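Local coordinates for protein photoreceptor-histidine kinase BphP (Stigmatella aurantiaca DW4/3-1, PDB 6BAF) that senses light through a bound bilin chromophore and probably passes the signal on as a histidine kinase, at residues I57-S60 with V61-P64; S71-L74 with K75-N78; S121-H124 with A125-G129; L142-A145 with V146-E149. All blocks are in the same frame, centred on the assembly; numbering follows the deposited sequence.

Contact 1. Residues I57-S60 with V61-P64; sequences IEPS and VREP
Val-61 N has two acceptors on Glu-58, the residue that caps the start of helix 59-69. The backbone O of Glu-58 lies 3.0 Å from Val-61 N, and the carboxylate OE2 of Glu-58 lies 3.5 Å from it. Both bonds are weak, with the N-H well bent away from its acceptors. The same carboxylate takes the N-H of Ser-60; the bond from Ser-60 N to Glu-58 OE1 is weak, 3.3 Å, though nearly straight (171°). This is an N-cap made by a glutamate. Its CG stands anti to the backbone N (chi1 -165°), and a bend at chi2 brings the acid back over the N-H groups of the first turn. The helix end probably stabilises its negative charge, and Arg-85 of strand 80-85 makes a long, weak ion pair with OE1. Arg-62 N bonds weakly to Pro-59 O. The guanidinium of Arg-62 folds back so that Pro-59 lies over one face, with Pro-59 CA 3.9 Å above its plane. Arg-62 NE is held by Gly-54 O, which helps fix this pose. Ile-57 and Val-61 cross at about a right angle, with Ile-57 CG2 3.8 Å from Val-61 CG1. Both side chains face strand 80-85 of the PAS fold: Ile-57 rests on Trp-84, and Val-61 on Lys-81 and Val-83. Glu-58 also bonds to Val-83 through the backbone, tying the helix start to this strand.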
loop_
_atom_site.group_PDB
_atom_site.type_symbol
_atom_site.label_atom_id
_atom_site.label_comp_id
_atom_site.label_asym_id
_atom_site.label_seq_id
_atom_site.Cartn_x
_atom_site.Cartn_y
_atom_site.Cartn_z
ATOM N N ILE A 57 -29.151 3.138 -6.917
ATOM C CA ILE A 57 -28.147 3.315 -5.877
ATOM C C ILE A 57 -28.842 3.744 -4.582
ATOM O O ILE A 57 -29.663 4.668 -4.588
ATOM C CB ILE A 57 -27.094 4.357 -6.301
ATOM C CG1 ILE A 57 -26.501 4.007 -7.687
ATOM C CG2 ILE A 57 -25.986 4.531 -5.220
ATOM C CD1 ILE A 57 -25.924 2.607 -7.801
ATOM N N GLU A 58 -28.504 3.085 -3.478
ATOM C CA GLU A 58 -28.920 3.537 -2.159
ATOM C C GLU A 58 -28.653 5.041 -2.007
ATOM O O GLU A 58 -27.524 5.489 -2.248
ATOM C CB GLU A 58 -28.163 2.729 -1.101
ATOM C CG GLU A 58 -28.699 2.794 0.330
ATOM C CD GLU A 58 -28.418 4.119 1.015
ATOM O OE1 GLU A 58 -29.395 4.812 1.391
ATOM O OE2 GLU A 58 -27.222 4.474 1.169
ATOM N N PRO A 59 -29.654 5.845 -1.602
ATOM C CA PRO A 59 -29.542 7.314 -1.745
ATOM C C PRO A 59 -28.389 7.979 -1.014
ATOM O O PRO A 59 -27.926 9.033 -1.471
ATOM C CB PRO A 59 -30.894 7.811 -1.217
ATOM C CG PRO A 59 -31.833 6.707 -1.559
ATOM C CD PRO A 59 -31.041 5.436 -1.300
ATOM N N SER A 60 -27.898 7.429 0.097
ATOM C CA SER A 60 -26.798 8.100 0.792
ATOM C C SER A 60 -25.435 7.846 0.146
ATOM O O SER A 60 -24.498 8.622 0.372
ATOM C CB SER A 60 -26.766 7.671 2.264
ATOM O OG SER A 60 -26.340 6.328 2.394
ATOM N N VAL A 61 -25.303 6.758 -0.622
ATOM C CA VAL A 61 -24.120 6.464 -1.432
ATOM C C VAL A 61 -24.134 7.175 -2.783
ATOM O O VAL A 61 -23.082 7.288 -3.434
ATOM C CB VAL A 61 -24.093 4.926 -1.545
ATOM C CG1 VAL A 61 -23.159 4.409 -2.662
ATOM C CG2 VAL A 61 -23.697 4.344 -0.219
ATOM N N ARG A 62 -25.287 7.707 -3.200
ATOM C CA ARG A 62 -25.512 8.031 -4.605
ATOM C C ARG A 62 -24.707 9.247 -5.044
ATOM O O ARG A 62 -23.900 9.170 -5.983
ATOM C CB ARG A 62 -27.001 8.242 -4.838
ATOM C CG ARG A 62 -27.355 8.828 -6.174
ATOM C CD ARG A 62 -28.812 9.283 -6.126
ATOM N NE ARG A 62 -29.711 8.128 -6.076
ATOM C CZ ARG A 62 -30.890 8.089 -5.453
ATOM N NH1 ARG A 62 -31.340 9.150 -4.773
ATOM N NH2 ARG A 62 -31.610 6.966 -5.504
ATOM N N GLU A 63 -24.922 10.382 -4.388
ATOM C CA GLU A 63 -24.187 11.600 -4.723
ATOM C C GLU A 63 -22.674 11.410 -4.796
ATOM O O GLU A 63 -22.070 11.872 -5.780
ATOM C CB GLU A 63 -24.553 12.692 -3.714
ATOM C CG GLU A 63 -23.878 14.025 -3.981
ATOM C CD GLU A 63 -23.433 14.724 -2.683
ATOM O OE1 GLU A 63 -24.216 15.575 -2.162
ATOM O OE2 GLU A 63 -22.295 14.431 -2.190
ATOM N N PRO A 64 -22.000 10.781 -3.816
ATOM C CA PRO A 64 -20.544 10.608 -3.953
ATOM C C PRO A 64 -20.168 9.693 -5.104
ATOM O O PRO A 64 -19.166 9.936 -5.789
ATOM C CB PRO A 64 -20.131 10.006 -2.603
ATOM C CG PRO A 64 -21.255 10.262 -1.699
ATOM C CD PRO A 64 -22.478 10.237 -2.534
#

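Contact 2. Residues S71-L74 with K75-N78; sequences SARL and KQLN
Arg-73 O faces Leu-77 from across the turn, with Leu-77 CG 3.3 Å from Arg-73 O. Leu-77 N reaches the same oxygen in a single weak bond, and the placing of that nitrogen is doubtful. The peptide before Gln-76 is cis, in a stretch whose local geometry is strained and uncertain. Lys-75 NZ has several partners. It makes a salt bridge to Asp-128 and a hydrogen bond to His-124, both of the second subunit. A weak bond from Lys-75 NZ to Gln-76 O, 3.4 Å long, adds a hold within the loop. Leu-77 packs with both of its methyls. With its CG anti to the carbonyl carbon (chi1 -47°), Leu-77 CD1 meets Ser-71 CB at 3.5 Å. Its CD2 lies over one face of the Arg-73 guanidinium, with Leu-77 CD2 3.2 Å from Arg-73 NH1. The planes of the Gln-76 amide and that guanidinium are tilted 22° apart, while the two chains cross at about a right angle. Behind the turn, Leu-74 packs on Ala-97 and Arg-99 of strand 90-100, and Asn-78 ND2 bonds to Ala-97 O. The loop between helix 59-69 and strand 80-85 thus has few strong bonds of its own, and the salt bridge of Lys-75 goes to the other subunit.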
loop_
_atom_site.group_PDB
_atom_site.type_symbol
_atom_site.label_atom_id
_atom_site.label_comp_id
_atom_site.label_asym_id
_atom_site.label_seq_id
_atom_site.Cartn_x
_atom_site.Cartn_y
_atom_site.Cartn_z
ATOM N N SER A 71 -15.744 12.255 -12.327
ATOM C CA SER A 71 -14.599 13.013 -11.850
ATOM C C SER A 71 -13.527 13.132 -12.909
ATOM O O SER A 71 -12.965 14.214 -13.101
ATOM C CB SER A 71 -13.998 12.383 -10.599
ATOM O OG SER A 71 -12.667 12.842 -10.486
ATOM N N ALA A 72 -13.188 12.033 -13.574
ATOM C CA ALA A 72 -12.026 12.138 -14.456
ATOM C C ALA A 72 -10.817 12.613 -13.663
ATOM O O ALA A 72 -10.569 13.814 -13.593
ATOM C CB ALA A 72 -12.293 13.077 -15.645
ATOM N N ARG A 73 -9.992 11.652 -13.257
ATOM C CA ARG A 73 -9.418 11.437 -11.921
ATOM C C ARG A 73 -10.011 10.133 -11.341
ATOM O O ARG A 73 -9.557 9.621 -10.307
ATOM C CB ARG A 73 -9.652 12.605 -10.964
ATOM C CG ARG A 73 -8.520 12.664 -9.948
ATOM C CD ARG A 73 -8.727 13.451 -8.627
ATOM N NE ARG A 73 -7.922 12.729 -7.632
ATOM C CZ ARG A 73 -8.324 12.327 -6.425
ATOM N NH1 ARG A 73 -9.531 12.660 -5.948
ATOM N NH2 ARG A 73 -7.482 11.609 -5.680
ATOM N N LEU A 74 -11.041 9.606 -12.013
ATOM C CA LEU A 74 -11.527 8.230 -11.846
ATOM C C LEU A 74 -10.361 7.243 -11.795
ATOM O O LEU A 74 -9.442 7.361 -12.601
ATOM C CB LEU A 74 -12.430 7.923 -13.046
ATOM C CG LEU A 74 -13.205 6.632 -13.076
ATOM C CD1 LEU A 74 -14.094 6.534 -11.834
ATOM C CD2 LEU A 74 -14.021 6.613 -14.388
ATOM N N LYS A 75 -10.409 6.248 -10.895
ATOM C CA LYS A 75 -9.065 5.727 -10.311
ATOM C C LYS A 75 -7.942 6.346 -10.955
ATOM O O LYS A 75 -7.628 6.015 -12.157
ATOM C CB LYS A 75 -8.687 4.251 -10.350
ATOM C CG LYS A 75 -7.323 4.001 -9.569
ATOM C CD LYS A 75 -7.333 3.879 -7.900
ATOM C CE LYS A 75 -5.852 4.160 -7.351
ATOM N NZ LYS A 75 -5.510 4.730 -5.951
ATOM N N GLN A 76 -7.334 7.261 -10.218
ATOM C CA GLN A 76 -7.231 7.374 -8.749
ATOM C C GLN A 76 -8.367 7.160 -7.727
ATOM O O GLN A 76 -8.059 6.953 -6.569
ATOM C CB GLN A 76 -6.636 8.771 -8.493
ATOM C CG GLN A 76 -5.266 9.045 -9.241
ATOM C CD GLN A 76 -5.352 9.156 -10.800
ATOM O OE1 GLN A 76 -6.320 9.688 -11.351
ATOM N NE2 GLN A 76 -4.331 8.641 -11.498
ATOM N N LEU A 77 -9.655 7.168 -8.097
ATOM C CA LEU A 77 -10.703 6.889 -7.121
ATOM C C LEU A 77 -11.111 5.424 -7.005
ATOM O O LEU A 77 -11.805 5.081 -6.033
ATOM C CB LEU A 77 -11.958 7.722 -7.431
ATOM C CG LEU A 77 -11.613 9.198 -7.707
ATOM C CD1 LEU A 77 -12.779 9.945 -8.340
ATOM C CD2 LEU A 77 -11.167 9.905 -6.428
ATOM N N ASN A 78 -10.771 4.549 -7.959
ATOM C CA ASN A 78 -11.164 3.141 -7.763
ATOM C C ASN A 78 -10.499 2.591 -6.486
ATOM O O ASN A 78 -9.394 2.995 -6.148
ATOM C CB ASN A 78 -10.799 2.265 -8.973
ATOM C CG ASN A 78 -11.629 2.615 -10.222
ATOM O OD1 ASN A 78 -12.834 2.821 -10.124
ATOM N ND2 ASN A 78 -10.986 2.711 -11.367
#

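Contact 3. Residues S121-H124 with A125-G129; sequences SFFH and AVRDG
Arg-127 sets its CD over the face of the Phe-123 ring in the tightest part of this contact. Arg-127 CD stands 3.4 Å above the plane, over the centre of the Phe-123 ring, in a CH-pi contact. Arg-127 NE lies 3.2 Å from Phe-123 CZ. The chain bends at chi3 (61°), which leaves guanidinium and ring 23° apart, and the two side chains point the same way. A second CH-pi contact sits one residue earlier, with Val-126 CG1 3.8 Å from the centroid of the Phe-122 ring. Helix bonds such as Val-126 N to Phe-122 O (3.0 Å) set this spacing of four residues. Within this helix the other side is looser: the ring of His-124 and the carboxylate of Asp-128 stay apart, and Ser-121 is exposed. The second subunit covers the polar pair. Its Lys-75 forms a salt bridge with Asp-128 OD1 and a hydrogen bond with His-124 ND1. Phe-122 and Phe-123 also meet Phe-123 and Phe-122 of that subunit edge-to-face, while Val-126 and Ala-125 pack on helix 284-300. Helix 120-135 therefore joins the subunits by aromatic rings and by charge. The lysine would tend to keep Asp-128 ionised, and is consistent with a His-124 that offers ND1 as an acceptor.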
loop_
_atom_site.group_PDB
_atom_site.type_symbol
_atom_site.label_atom_id
_atom_site.label_comp_id
_atom_site.label_asym_id
_atom_site.label_seq_id
_atom_site.Cartn_x
_atom_site.Cartn_y
_atom_site.Cartn_z
ATOM N N SER A 121 -5.545 -5.635 4.620
ATOM C CA SER A 121 -4.773 -6.669 3.934
ATOM C C SER A 121 -3.842 -6.080 2.886
ATOM O O SER A 121 -2.698 -6.529 2.747
ATOM C CB SER A 121 -5.707 -7.682 3.285
ATOM O OG SER A 121 -6.707 -8.011 4.226
ATOM N N PHE A 122 -4.302 -5.083 2.127
ATOM C CA PHE A 122 -3.411 -4.467 1.138
ATOM C C PHE A 122 -2.205 -3.810 1.815
ATOM O O PHE A 122 -1.068 -3.945 1.345
ATOM C CB PHE A 122 -4.179 -3.435 0.295
ATOM C CG PHE A 122 -3.326 -2.680 -0.687
ATOM C CD1 PHE A 122 -2.655 -1.510 -0.321
ATOM C CD2 PHE A 122 -3.219 -3.123 -1.999
ATOM C CE1 PHE A 122 -1.865 -0.817 -1.236
ATOM C CE2 PHE A 122 -2.445 -2.427 -2.928
ATOM C CZ PHE A 122 -1.755 -1.274 -2.552
ATOM N N PHE A 123 -2.457 -3.025 2.880
ATOM C CA PHE A 123 -1.396 -2.391 3.680
ATOM C C PHE A 123 -0.315 -3.400 4.074
ATOM O O PHE A 123 0.862 -3.210 3.748
ATOM C CB PHE A 123 -2.058 -1.724 4.903
ATOM C CG PHE A 123 -1.107 -1.172 5.908
ATOM C CD1 PHE A 123 -0.640 0.138 5.796
ATOM C CD2 PHE A 123 -0.700 -1.950 6.992
ATOM C CE1 PHE A 123 0.221 0.686 6.746
ATOM C CE2 PHE A 123 0.180 -1.416 7.974
ATOM C CZ PHE A 123 0.634 -0.090 7.851
ATOM N N HIS A 124 -0.701 -4.535 4.668
ATOM C CA HIS A 124 0.302 -5.526 5.098
ATOM C C HIS A 124 0.963 -6.225 3.911
ATOM O O HIS A 124 2.197 -6.439 3.897
ATOM C CB HIS A 124 -0.342 -6.572 6.023
ATOM C CG HIS A 124 -0.700 -6.044 7.385
ATOM N ND1 HIS A 124 0.212 -5.398 8.201
ATOM C CD2 HIS A 124 -1.866 -6.073 8.079
ATOM C CE1 HIS A 124 -0.393 -5.009 9.311
ATOM N NE2 HIS A 124 -1.644 -5.429 9.276
ATOM N N ALA A 125 0.162 -6.597 2.907
ATOM C CA ALA A 125 0.703 -7.296 1.736
ATOM C C ALA A 125 1.798 -6.488 1.060
ATOM O O ALA A 125 2.879 -7.010 0.767
ATOM C CB ALA A 125 -0.425 -7.590 0.742
ATOM N N VAL A 126 1.551 -5.204 0.788
ATOM C CA VAL A 126 2.578 -4.487 0.037
ATOM C C VAL A 126 3.761 -4.100 0.928
ATOM O O VAL A 126 4.885 -3.981 0.432
ATOM C CB VAL A 126 2.008 -3.254 -0.685
ATOM C CG1 VAL A 126 0.854 -3.677 -1.606
ATOM C CG2 VAL A 126 1.557 -2.196 0.296
ATOM N N ARG A 127 3.544 -3.880 2.241
ATOM C CA ARG A 127 4.675 -3.558 3.123
ATOM C C ARG A 127 5.580 -4.766 3.295
ATOM O O ARG A 127 6.800 -4.666 3.115
ATOM C CB ARG A 127 4.178 -3.072 4.495
ATOM C CG ARG A 127 3.901 -1.607 4.501
ATOM C CD ARG A 127 2.915 -1.224 5.541
ATOM N NE ARG A 127 3.322 -1.523 6.924
ATOM C CZ ARG A 127 4.210 -0.828 7.632
ATOM N NH1 ARG A 127 4.439 -1.155 8.890
ATOM N NH2 ARG A 127 4.884 0.174 7.096
ATOM N N ASP A 128 4.993 -5.916 3.653
ATOM C CA ASP A 128 5.780 -7.129 3.835
ATOM C C ASP A 128 6.400 -7.557 2.508
ATOM O O ASP A 128 7.588 -7.909 2.445
ATOM C CB ASP A 128 4.920 -8.272 4.414
ATOM C CG ASP A 128 4.133 -7.893 5.747
ATOM O OD1 ASP A 128 4.306 -6.787 6.346
ATOM O OD2 ASP A 128 3.310 -8.742 6.220
ATOM N N GLY A 129 5.617 -7.488 1.420
ATOM C CA GLY A 129 6.152 -7.845 0.116
ATOM C C GLY A 129 7.271 -6.938 -0.339
ATOM O O GLY A 129 8.273 -7.404 -0.883
#

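Contact 4. Residues L142-A145 with V146-E149; sequences LCEA and VVQE
The carboxylate of Glu-144 and the amide of Gln-148 meet one turn apart, their planes set steeply at 66°. Glu-144 OE1 lies 3.1 Å from Gln-148 CG. It also accepts a weak, bent bond from Gln-148 NE2, 3.4 Å long with 141° at the hydrogen. Both chains bend at chi2, which brings their polar ends together alongside the helix. The third flat group is the carboxylate of Glu-149. Its OE2 forms a salt bridge with Arg-132, and its OE1 takes a water at 3.2 Å. That water also donates to Ala-145 O at 2.8 Å, and Glu-149 N bonds to the same oxygen. Ala-145 O is thus gripped twice. All this belongs to helix 139-154 of the GAF domain, which packs against the antiparallel sheet on one flank and helices on another. Val-147 and Cys-143 press on Ile-161 of strand 158-164, and Cys-143 also meets Ala-174 of strand 170-177. Toward the sheet and helix 284-300 the side chains of Leu-142, Cys-143, Val-146 and Val-147 are apolar. Leu-142 CD2 reaches Val-146 CG2 at 4.1 Å, a loose contact. Val-146 CG2 sits closer to the backbone, 3.3 Å from Leu-142 O. Leu-142 and Val-146 share Met-297 of helix 284-300 and Leu-133 of helix 120-135.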
loop_
_atom_site.group_PDB
_atom_site.type_symbol
_atom_site.label_atom_id
_atom_site.label_comp_id
_atom_site.label_asym_id
_atom_site.label_seq_id
_atom_site.Cartn_x
_atom_site.Cartn_y
_atom_site.Cartn_z
ATOM N N LEU A 142 15.168 -11.878 -6.875
ATOM C CA LEU A 142 13.970 -11.082 -7.122
ATOM C C LEU A 142 12.825 -11.958 -7.632
ATOM O O LEU A 142 11.732 -11.976 -7.049
ATOM C CB LEU A 142 14.290 -9.996 -8.140
ATOM C CG LEU A 142 13.705 -8.599 -8.008
ATOM C CD1 LEU A 142 13.419 -8.033 -9.348
ATOM C CD2 LEU A 142 12.505 -8.523 -7.083
ATOM N N CYS A 143 13.082 -12.738 -8.701
ATOM C CA CYS A 143 12.044 -13.600 -9.271
ATOM C C CYS A 143 11.520 -14.581 -8.235
ATOM O O CYS A 143 10.303 -14.749 -8.079
ATOM C CB CYS A 143 12.581 -14.347 -10.516
ATOM S SG CYS A 143 13.114 -13.234 -11.845
ATOM N N GLU A 144 12.411 -15.221 -7.489
ATOM C CA GLU A 144 11.912 -16.195 -6.516
ATOM C C GLU A 144 11.140 -15.518 -5.383
ATOM O O GLU A 144 10.150 -16.075 -4.883
ATOM C CB GLU A 144 13.071 -17.039 -5.953
ATOM C CG GLU A 144 12.865 -18.597 -6.130
ATOM C CD GLU A 144 11.878 -19.235 -5.115
ATOM O OE1 GLU A 144 11.718 -18.650 -3.998
ATOM O OE2 GLU A 144 11.256 -20.307 -5.437
ATOM N N ALA A 145 11.553 -14.314 -4.986
ATOM C CA ALA A 145 10.818 -13.597 -3.944
ATOM C C ALA A 145 9.392 -13.280 -4.405
ATOM O O ALA A 145 8.423 -13.500 -3.661
ATOM C CB ALA A 145 11.587 -12.325 -3.558
ATOM N N VAL A 146 9.250 -12.794 -5.644
ATOM C CA VAL A 146 7.943 -12.374 -6.175
ATOM C C VAL A 146 6.986 -13.552 -6.243
ATOM O O VAL A 146 5.821 -13.485 -5.836
ATOM C CB VAL A 146 8.121 -11.742 -7.566
ATOM C CG1 VAL A 146 6.768 -11.607 -8.267
ATOM C CG2 VAL A 146 8.845 -10.408 -7.463
ATOM N N VAL A 147 7.482 -14.664 -6.739
ATOM C CA VAL A 147 6.647 -15.833 -6.971
ATOM C C VAL A 147 6.204 -16.455 -5.639
ATOM O O VAL A 147 5.024 -16.813 -5.453
ATOM C CB VAL A 147 7.497 -16.732 -7.905
ATOM C CG1 VAL A 147 8.107 -17.990 -7.289
ATOM C CG2 VAL A 147 6.919 -16.839 -9.294
ATOM N N GLN A 148 7.105 -16.505 -4.648
ATOM C CA GLN A 148 6.700 -16.940 -3.306
ATOM C C GLN A 148 5.702 -15.967 -2.688
ATOM O O GLN A 148 4.700 -16.381 -2.095
ATOM C CB GLN A 148 7.923 -17.059 -2.379
ATOM C CG GLN A 148 8.915 -18.157 -2.731
ATOM C CD GLN A 148 8.446 -19.565 -2.320
ATOM O OE1 GLN A 148 7.246 -19.809 -2.054
ATOM N NE2 GLN A 148 9.394 -20.517 -2.326
ATOM N N GLU A 149 5.938 -14.667 -2.840
ATOM C CA GLU A 149 4.998 -13.683 -2.290
ATOM C C GLU A 149 3.618 -13.778 -2.949
ATOM O O GLU A 149 2.579 -13.818 -2.263
ATOM C CB GLU A 149 5.591 -12.284 -2.468
ATOM C CG GLU A 149 4.900 -11.218 -1.648
ATOM C CD GLU A 149 5.224 -11.339 -0.152
ATOM O OE1 GLU A 149 6.275 -11.940 0.206
ATOM O OE2 GLU A 149 4.416 -10.835 0.662
HETATM O O HOH W 1 8.905 -13.438 -0.905
#

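How the contacts relate
Contacts 1 and 2 belong to the PAS fold, near the start of helix 59-69 and in the loop that follows it. Their centres are 17 Å apart and they do not touch. Contacts 3 and 4 lie on two successive helices, with centres 14 Å apart, and meet where Gly-129 CA comes within 3.5 Å of Glu-149 OE2. Contacts 1 and 4 are the far ends, about 41 Å between centres. Within one chain contacts 2 and 3 stay about 8 Å apart at their nearest atoms, yet each meets the other's copy across the dimer. Contact 4 does not touch the bilin; the side chain of Val-147 is about 11 Å from the bound BLR.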